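Local coordinates for protein transport protein SEC7 (Saccharomyces cerevisiae, PDB 4OIY) that activates the small GTPase ARF1 at the trans-Golgi network by promoting guanine nucleotide exchange through its Sec7 domain, for vesicle budding and traffic in the Golgi, at residues A[16-19]-A[24-27]; A[76-81]-A[116-121]; A[141-146]-A[154-159]. One frame throughout, in Å; residues are numbered along the deposited sequence.

Contact 1 (A[16-19]-A[24-27]); sequences IAIF and KKAI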
loop_
_atom_site.group_PDB
_atom_site.type_symbol
_atom_site.label_atom_id
_atom_site.label_comp_id
_atom_site.label_asym_id
_atom_site.label_seq_id
_atom_site.Cartn_x
_atom_site.Cartn_y
_atom_site.Cartn_z
ATOM N N ILE A 16 15.095 -2.132 -15.272
ATOM C CA ILE A 16 14.788 -1.882 -13.863
ATOM C C ILE A 16 15.599 -0.683 -13.364
ATOM O O ILE A 16 15.090 0.154 -12.616
ATOM C CB ILE A 16 15.046 -3.146 -13.010
ATOM C CG1 ILE A 16 13.960 -4.185 -13.313
ATOM C CG2 ILE A 16 15.084 -2.818 -11.517
ATOM C CD1 ILE A 16 14.226 -5.561 -12.742
ATOM N N ALA A 17 16.850 -0.586 -13.795
ATOM C CA ALA A 17 17.674 0.570 -13.441
ATOM C C ALA A 17 17.078 1.863 -13.996
ATOM O O ALA A 17 17.047 2.885 -13.298
ATOM C CB ALA A 17 19.104 0.384 -13.934
ATOM N N ILE A 18 16.592 1.816 -15.234
ATOM C CA ILE A 18 15.941 2.983 -15.838
ATOM C C ILE A 18 14.703 3.340 -15.019
ATOM O O ILE A 18 14.479 4.511 -14.714
ATOM C CB ILE A 18 15.566 2.735 -17.316
ATOM C CG1 ILE A 18 16.829 2.544 -18.159
ATOM C CG2 ILE A 18 14.749 3.895 -17.873
ATOM C CD1 ILE A 18 16.559 1.970 -19.530
ATOM N N PHE A 19 13.921 2.336 -14.637
ATOM C CA PHE A 19 12.708 2.587 -13.847
ATOM C C PHE A 19 13.044 3.252 -12.521
ATOM O O PHE A 19 12.389 4.202 -12.111
ATOM C CB PHE A 19 11.933 1.296 -13.573
ATOM C CG PHE A 19 10.710 1.508 -12.720
ATOM C CD1 PHE A 19 10.782 1.456 -11.335
ATOM C CD2 PHE A 19 9.498 1.805 -13.310
ATOM C CE1 PHE A 19 9.653 1.681 -10.562
ATOM C CE2 PHE A 19 8.368 2.024 -12.544
ATOM C CZ PHE A 19 8.444 1.967 -11.168
ATOM N N LYS A 24 8.576 6.948 -15.262
ATOM C CA LYS A 24 7.837 7.219 -16.503
ATOM C C LYS A 24 8.681 6.955 -17.757
ATOM O O LYS A 24 8.151 6.559 -18.792
ATOM C CB LYS A 24 7.268 8.640 -16.514
ATOM C CG LYS A 24 8.298 9.752 -16.610
ATOM C CD LYS A 24 7.653 11.090 -16.951
ATOM C CE LYS A 24 8.599 11.951 -17.771
ATOM N NZ LYS A 24 8.147 13.364 -17.892
ATOM N N LYS A 25 9.992 7.154 -17.650
ATOM C CA LYS A 25 10.920 6.900 -18.755
ATOM C C LYS A 25 11.058 5.408 -19.075
ATOM O O LYS A 25 11.385 5.042 -20.206
ATOM C CB LYS A 25 12.293 7.501 -18.424
ATOM C CG LYS A 25 13.351 7.365 -19.509
ATOM C CD LYS A 25 14.516 8.317 -19.254
ATOM C CE LYS A 25 15.787 7.864 -19.953
ATOM N NZ LYS A 25 16.484 6.772 -19.215
ATOM N N ALA A 26 10.821 4.547 -18.087
ATOM C CA ALA A 26 10.989 3.107 -18.275
ATOM C C ALA A 26 9.839 2.476 -19.050
ATOM O O ALA A 26 10.027 1.445 -19.694
ATOM C CB ALA A 26 11.164 2.399 -16.936
ATOM N N ILE A 27 8.648 3.074 -18.967
ATOM C CA ILE A 27 7.459 2.453 -19.554
ATOM C C ILE A 27 7.646 2.290 -21.065
ATOM O O ILE A 27 7.576 1.165 -21.554
ATOM C CB ILE A 27 6.143 3.200 -19.209
ATOM C CG1 ILE A 27 5.932 3.285 -17.690
ATOM C CG2 ILE A 27 4.942 2.530 -19.874
ATOM C CD1 ILE A 27 5.916 1.957 -16.964
HETATM O O HOH W 1 15.675 6.741 -16.295
#
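Ala26 presses its single methyl group against the backbone and the root of the side chain of Phe19: CB of Ala26 lies 3.5 Å from CA of Phe19 and 3.6 Å from its CB. The same methyl meets the aromatic ring only at its edge, near the ring plane, where CD2 of Phe19 is 4.0 Å from CB of Ala26. So small a side chain lets the two backbones come close, with the CA atoms of Phe19 and Ala26 4.8 Å apart. Beside this pair, Ile18 uses its CG2 branch, which stands 3.9 Å from CA of Ala26. This CG2 methyl of Ile18 also touches the end of Lys25, whose chain crosses that of Ile18 at about a right angle and bends at its last torsion (chi4 -79°). This turn brings NZ of Lys25 within 3.6 Å of CG2 of Ile18. The close approach joins two consecutive helices, 11-21 and 23-32, which form a helical hairpin with a very short connection at the start of the all-helical Sec7 domain. On its more exposed flank a water links the pair: it donates to O of Ile18 at 3.0 Å and accepts from NZ of Lys25 at 3.0 Å, tying the ammonium group to a backbone carbonyl of the first helix. Further out, having CG anti to the backbone N (chi1 178°) carries the Phe19 ring to one side of Ala26, where it reaches Leu48 of helix 41-50 and Val59 of helix 56-64. Ile27 leads from the second helix toward the same two helices, touching Ile44 and Tyr62.

Contact 2 (A[76-81]-A[116-121]); sequences AFVDEF and AERFVD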
loop_
_atom_site.group_PDB
_atom_site.type_symbol
_atom_site.label_atom_id
_atom_site.label_comp_id
_atom_site.label_asym_id
_atom_site.label_seq_id
_atom_site.Cartn_x
_atom_site.Cartn_y
_atom_site.Cartn_z
ATOM N N ALA A 76 -5.372 0.306 -10.460
ATOM C CA ALA A 76 -5.127 -1.040 -10.992
ATOM C C ALA A 76 -4.201 -1.842 -10.078
ATOM O O ALA A 76 -4.378 -3.032 -9.900
ATOM C CB ALA A 76 -4.534 -0.971 -12.389
ATOM N N PHE A 77 -3.210 -1.180 -9.506
ATOM C CA PHE A 77 -2.259 -1.823 -8.599
ATOM C C PHE A 77 -3.009 -2.402 -7.394
ATOM O O PHE A 77 -2.848 -3.575 -7.064
ATOM C CB PHE A 77 -1.217 -0.770 -8.197
ATOM C CG PHE A 77 -0.137 -1.245 -7.264
ATOM C CD1 PHE A 77 1.037 -1.789 -7.765
ATOM C CD2 PHE A 77 -0.259 -1.057 -5.895
ATOM C CE1 PHE A 77 2.055 -2.178 -6.914
ATOM C CE2 PHE A 77 0.752 -1.459 -5.035
ATOM C CZ PHE A 77 1.914 -2.006 -5.551
ATOM N N VAL A 78 -3.849 -1.583 -6.765
ATOM C CA VAL A 78 -4.656 -2.043 -5.629
ATOM C C VAL A 78 -5.597 -3.168 -6.069
ATOM O O VAL A 78 -5.794 -4.124 -5.332
ATOM C CB VAL A 78 -5.458 -0.902 -4.958
ATOM C CG1 VAL A 78 -6.196 -1.417 -3.730
ATOM C CG2 VAL A 78 -4.532 0.240 -4.557
ATOM N N ASP A 79 -6.142 -3.062 -7.278
ATOM C CA ASP A 79 -7.072 -4.078 -7.794
ATOM C C ASP A 79 -6.445 -5.459 -7.957
ATOM O O ASP A 79 -7.175 -6.450 -8.011
ATOM C CB ASP A 79 -7.664 -3.663 -9.148
ATOM C CG ASP A 79 -8.769 -2.639 -9.030
ATOM O OD1 ASP A 79 -9.260 -2.369 -7.912
ATOM O OD2 ASP A 79 -9.166 -2.107 -10.095
ATOM N N GLU A 80 -5.118 -5.530 -8.064
ATOM C CA GLU A 80 -4.412 -6.813 -8.183
ATOM C C GLU A 80 -4.321 -7.588 -6.869
ATOM O O GLU A 80 -4.043 -8.785 -6.874
ATOM C CB GLU A 80 -3.011 -6.598 -8.757
ATOM C CG GLU A 80 -3.033 -6.134 -10.199
ATOM C CD GLU A 80 -3.608 -7.190 -11.119
ATOM O OE1 GLU A 80 -3.116 -8.333 -11.080
ATOM O OE2 GLU A 80 -4.554 -6.875 -11.868
ATOM N N PHE A 81 -4.563 -6.919 -5.751
ATOM C CA PHE A 81 -4.485 -7.568 -4.449
ATOM C C PHE A 81 -5.742 -8.373 -4.174
ATOM O O PHE A 81 -6.857 -7.945 -4.511
ATOM C CB PHE A 81 -4.291 -6.543 -3.330
ATOM C CG PHE A 81 -2.905 -5.986 -3.259
ATOM C CD1 PHE A 81 -2.498 -5.028 -4.169
ATOM C CD2 PHE A 81 -2.007 -6.424 -2.294
ATOM C CE1 PHE A 81 -1.222 -4.512 -4.124
ATOM C CE2 PHE A 81 -0.722 -5.922 -2.251
ATOM C CZ PHE A 81 -0.334 -4.953 -3.164
ATOM N N ALA A 116 -9.193 0.891 1.159
ATOM C CA ALA A 116 -10.411 0.675 1.947
ATOM C C ALA A 116 -11.534 0.159 1.062
ATOM O O ALA A 116 -12.253 -0.761 1.440
ATOM C CB ALA A 116 -10.833 1.965 2.642
ATOM N N GLU A 117 -11.683 0.746 -0.116
ATOM C CA GLU A 117 -12.729 0.325 -1.043
ATOM C C GLU A 117 -12.541 -1.123 -1.480
ATOM O O GLU A 117 -13.503 -1.896 -1.508
ATOM C CB GLU A 117 -12.796 1.274 -2.237
ATOM C CG GLU A 117 -13.392 2.623 -1.866
ATOM C CD GLU A 117 -13.170 3.696 -2.910
ATOM O OE1 GLU A 117 -12.455 3.438 -3.900
ATOM O OE2 GLU A 117 -13.697 4.819 -2.728
ATOM N N ARG A 118 -11.306 -1.495 -1.788
ATOM C CA ARG A 118 -10.988 -2.861 -2.210
ATOM C C ARG A 118 -11.228 -3.813 -1.057
ATOM O O ARG A 118 -11.818 -4.881 -1.232
ATOM C CB ARG A 118 -9.532 -2.945 -2.690
ATOM C CG ARG A 118 -9.037 -4.325 -3.115
ATOM C CD ARG A 118 -9.639 -4.732 -4.436
ATOM N NE ARG A 118 -9.102 -6.002 -4.928
ATOM C CZ ARG A 118 -9.607 -6.678 -5.956
ATOM N NH1 ARG A 118 -10.656 -6.214 -6.622
ATOM N NH2 ARG A 118 -9.050 -7.828 -6.325
ATOM N N PHE A 119 -10.773 -3.437 0.134
ATOM C CA PHE A 119 -10.953 -4.315 1.287
ATOM C C PHE A 119 -12.430 -4.600 1.548
ATOM O O PHE A 119 -12.816 -5.755 1.769
ATOM C CB PHE A 119 -10.308 -3.750 2.555
ATOM C CG PHE A 119 -10.445 -4.671 3.732
ATOM C CD1 PHE A 119 -9.551 -5.715 3.916
ATOM C CD2 PHE A 119 -11.527 -4.560 4.590
ATOM C CE1 PHE A 119 -9.706 -6.599 4.964
ATOM C CE2 PHE A 119 -11.685 -5.446 5.643
ATOM C CZ PHE A 119 -10.769 -6.458 5.833
ATOM N N VAL A 120 -13.262 -3.569 1.519
ATOM C CA VAL A 120 -14.684 -3.795 1.807
ATOM C C VAL A 120 -15.373 -4.546 0.669
ATOM O O VAL A 120 -16.280 -5.339 0.922
ATOM C CB VAL A 120 -15.451 -2.513 2.191
ATOM C CG1 VAL A 120 -14.859 -1.900 3.450
ATOM C CG2 VAL A 120 -15.530 -1.522 1.045
ATOM N N ASP A 121 -14.936 -4.325 -0.567
ATOM C CA ASP A 121 -15.525 -5.013 -1.724
ATOM C C ASP A 121 -15.321 -6.516 -1.614
ATOM O O ASP A 121 -16.214 -7.306 -1.953
ATOM C CB ASP A 121 -14.909 -4.504 -3.029
ATOM C CG ASP A 121 -15.596 -5.073 -4.264
ATOM O OD1 ASP A 121 -16.844 -5.072 -4.316
ATOM O OD2 ASP A 121 -14.880 -5.501 -5.187
#
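The guanidinium of Arg118 has the carbonyl oxygen of Phe81 at its edge and that of Asp79 over one face. At the edge the grip is side-on and double: NE of Arg118 donates to O of Phe81 at 3.0 Å and NH2 of Arg118 donates to the same oxygen at 2.8 Å. That oxygen lies almost in the guanidinium plane, although neither hydrogen bond is straight, the angles at the hydrogens being 144° and 150°. Asp79 O is just as near, 2.9 Å from NH2 of Arg118, but its place above the face gives a poor angle, and its part is probably electrostatic rather than that of a bonded acceptor. A bend at chi2 (73°) turns the far half of the arginine to where its nitrogens meet the carbonyls of Asp79 and Phe81. Nearer the backbone, CB of Arg118 rests 3.8 Å from CG1 of Val78, the two side chains sliding past each other in opposite directions. The carboxylate of Asp79 stays out of the guanidinium plane, OD1 being 4.3 Å from NH1 of Arg118, and makes its salt bridge to Lys114 instead. The ring of Phe81 turns elsewhere, meeting Phe95 edge-to-face. With a leucine in place of Arg118, the Phe81 carbonyl would probably lose both arginine donors, leaving the Asp79-Lys114 salt bridge as the polar tie described here between the two helices. An arginine from one helix thus meets backbone carbonyls where helix 68-79 runs out, a setting in which the positive charge probably suits the helix's C-terminal end. Its own helix, 105-122, follows the FRLPGE signature loop of Sec7 domains and carries Asp121, which has been seen to bind magnesium in a structure of this protein.

Contact 3 (A[141-146]-A[154-159]); sequences IMLNTD and NKMSLQ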
loop_
_atom_site.group_PDB
_atom_site.type_symbol
_atom_site.label_atom_id
_atom_site.label_comp_id
_atom_site.label_asym_id
_atom_site.label_seq_id
_atom_site.Cartn_x
_atom_site.Cartn_y
_atom_site.Cartn_z
ATOM N N ILE A 141 -1.863 2.291 11.135
ATOM C CA ILE A 141 -0.525 2.751 10.747
ATOM C C ILE A 141 0.142 3.478 11.914
ATOM O O ILE A 141 1.327 3.265 12.203
ATOM C CB ILE A 141 -0.580 3.667 9.506
ATOM C CG1 ILE A 141 -0.914 2.843 8.257
ATOM C CG2 ILE A 141 0.752 4.392 9.303
ATOM C CD1 ILE A 141 -1.342 3.672 7.073
ATOM N N MET A 142 -0.617 4.320 12.602
ATOM C CA MET A 142 -0.075 5.059 13.752
ATOM C C MET A 142 0.298 4.125 14.897
ATOM O O MET A 142 1.321 4.304 15.542
ATOM C CB MET A 142 -1.073 6.097 14.252
ATOM C CG MET A 142 -0.555 6.869 15.449
ATOM S SD MET A 142 -1.583 8.270 15.882
ATOM C CE MET A 142 -3.148 7.567 16.333
ATOM N N LEU A 143 -0.547 3.130 15.147
ATOM C CA LEU A 143 -0.282 2.151 16.195
ATOM C C LEU A 143 1.000 1.413 15.868
ATOM O O LEU A 143 1.849 1.214 16.735
ATOM C CB LEU A 143 -1.442 1.156 16.304
ATOM C CG LEU A 143 -1.214 -0.002 17.274
ATOM C CD1 LEU A 143 -1.094 0.479 18.712
ATOM C CD2 LEU A 143 -2.318 -1.030 17.148
ATOM N N ASN A 144 1.136 1.020 14.605
ATOM C CA ASN A 144 2.310 0.280 14.150
ATOM C C ASN A 144 3.586 1.066 14.402
ATOM O O ASN A 144 4.564 0.527 14.913
ATOM C CB ASN A 144 2.194 -0.026 12.655
ATOM C CG ASN A 144 3.300 -0.931 12.169
ATOM O OD1 ASN A 144 3.412 -2.076 12.607
ATOM N ND2 ASN A 144 4.125 -0.428 11.261
ATOM N N THR A 145 3.556 2.344 14.047
ATOM C CA THR A 145 4.678 3.244 14.296
ATOM C C THR A 145 4.970 3.366 15.791
ATOM O O THR A 145 6.112 3.189 16.216
ATOM C CB THR A 145 4.396 4.633 13.700
ATOM O OG1 THR A 145 4.319 4.532 12.272
ATOM C CG2 THR A 145 5.492 5.619 14.060
ATOM N N ASP A 146 3.947 3.642 16.594
ATOM C CA ASP A 146 4.166 3.895 18.022
ATOM C C ASP A 146 4.601 2.650 18.784
ATOM O O ASP A 146 5.299 2.762 19.781
ATOM C CB ASP A 146 2.936 4.527 18.684
ATOM C CG ASP A 146 2.715 5.974 18.253
ATOM O OD1 ASP A 146 3.520 6.505 17.449
ATOM O OD2 ASP A 146 1.728 6.576 18.724
ATOM N N ASN A 154 6.027 7.544 23.372
ATOM C CA ASN A 154 5.885 6.282 24.085
ATOM C C ASN A 154 4.966 5.325 23.327
ATOM O O ASN A 154 4.158 5.744 22.491
ATOM C CB ASN A 154 5.316 6.506 25.491
ATOM C CG ASN A 154 6.349 7.046 26.469
ATOM O OD1 ASN A 154 7.294 6.347 26.858
ATOM N ND2 ASN A 154 6.161 8.288 26.893
ATOM N N LYS A 155 5.085 4.043 23.635
ATOM C CA LYS A 155 4.189 3.039 23.073
ATOM C C LYS A 155 2.737 3.395 23.354
ATOM O O LYS A 155 2.384 3.786 24.465
ATOM C CB LYS A 155 4.501 1.654 23.639
ATOM C CG LYS A 155 5.760 1.058 23.040
ATOM C CD LYS A 155 6.058 -0.337 23.563
ATOM C CE LYS A 155 7.038 -1.043 22.643
ATOM N NZ LYS A 155 7.529 -2.345 23.169
ATOM N N MET A 156 1.903 3.257 22.328
ATOM C CA MET A 156 0.470 3.482 22.446
ATOM C C MET A 156 -0.165 2.310 23.187
ATOM O O MET A 156 0.077 1.156 22.848
ATOM C CB MET A 156 -0.159 3.609 21.059
ATOM C CG MET A 156 -1.614 4.048 21.088
ATOM S SD MET A 156 -2.371 4.095 19.452
ATOM C CE MET A 156 -1.395 5.363 18.655
ATOM N N SER A 157 -0.981 2.610 24.190
ATOM C CA SER A 157 -1.671 1.573 24.948
ATOM C C SER A 157 -2.897 1.121 24.185
ATOM O O SER A 157 -3.414 1.849 23.335
ATOM C CB SER A 157 -2.099 2.083 26.329
ATOM O OG SER A 157 -3.039 3.138 26.214
ATOM N N LEU A 158 -3.367 -0.076 24.498
ATOM C CA LEU A 158 -4.631 -0.543 23.943
ATOM C C LEU A 158 -5.759 0.440 24.247
ATOM O O LEU A 158 -6.551 0.752 23.367
ATOM C CB LEU A 158 -4.973 -1.939 24.468
ATOM C CG LEU A 158 -6.362 -2.481 24.120
ATOM C CD1 LEU A 158 -6.537 -2.634 22.622
ATOM C CD2 LEU A 158 -6.596 -3.809 24.810
ATOM N N GLN A 159 -5.831 0.946 25.475
ATOM C CA GLN A 159 -6.864 1.922 25.814
ATOM C C GLN A 159 -6.860 3.112 24.853
ATOM O O GLN A 159 -7.913 3.526 24.364
ATOM C CB GLN A 159 -6.728 2.397 27.271
ATOM C CG GLN A 159 -7.756 3.458 27.666
ATOM C CD GLN A 159 -9.196 2.990 27.534
ATOM O OE1 GLN A 159 -9.482 1.804 27.628
ATOM N NE2 GLN A 159 -10.109 3.929 27.316
HETATM O O HOH W 2 1.592 6.778 21.668
#
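Met142 meets the thioether end of Met156 at about a right angle, its CG 3.6 Å from CE of Met156. Its own terminal methyl folds back through a bent last torsion (chi3 63°), so that CE of Met142 also lies 3.6 Å from CE of Met156. One residue on, Leu143 offers its CD1 branch, 3.9 Å from SD of Met156, and the sulfur is thus packed against aliphatic carbon. One turn further on, OD2 of Asp146 stands 3.4 Å from CE of Met156; that oxygen also makes a salt bridge to Lys153 and takes a hydrogen bond from a water at 3.0 Å, which donates as well to O of Asn154 at 2.9 Å. The backbone of Asp146 takes part too: CA of Lys155 points its hydrogen at O of Asp146 in a nearly straight CA-H...O contact of 3.5 Å. Met156 therefore plugs the extended approach to the next helix into one side of helix 130-148. Right after it, Ser157 N-caps helix 158-164 through OG, bonded to N of Glu160; Phe161 and Asn164 of that helix also touch Met156, while Phe183 of helix 176-188 packs on Leu143.

In the fold
Followed from the N terminus, the three contacts come in series, none nested in or crossing another. Contact 1 closes a loop of four residues and pairs the first two helices. Contact 2 closes a far longer excursion of 34 residues, which includes helix 88-96 and much of helix 105-122, and ties the end of helix 68-79 to the latter near the middle of the domain. Helix 130-148 comes next, and contact 3 closes the seven-residue link after its 141-146 segment, fastening the lead into helix 158-164. Contacts 1 and 3 lie on opposite sides of the chain's centre; between centres, they are about 37 Å apart and contact 2 about 25 and 26 Å from them respectively.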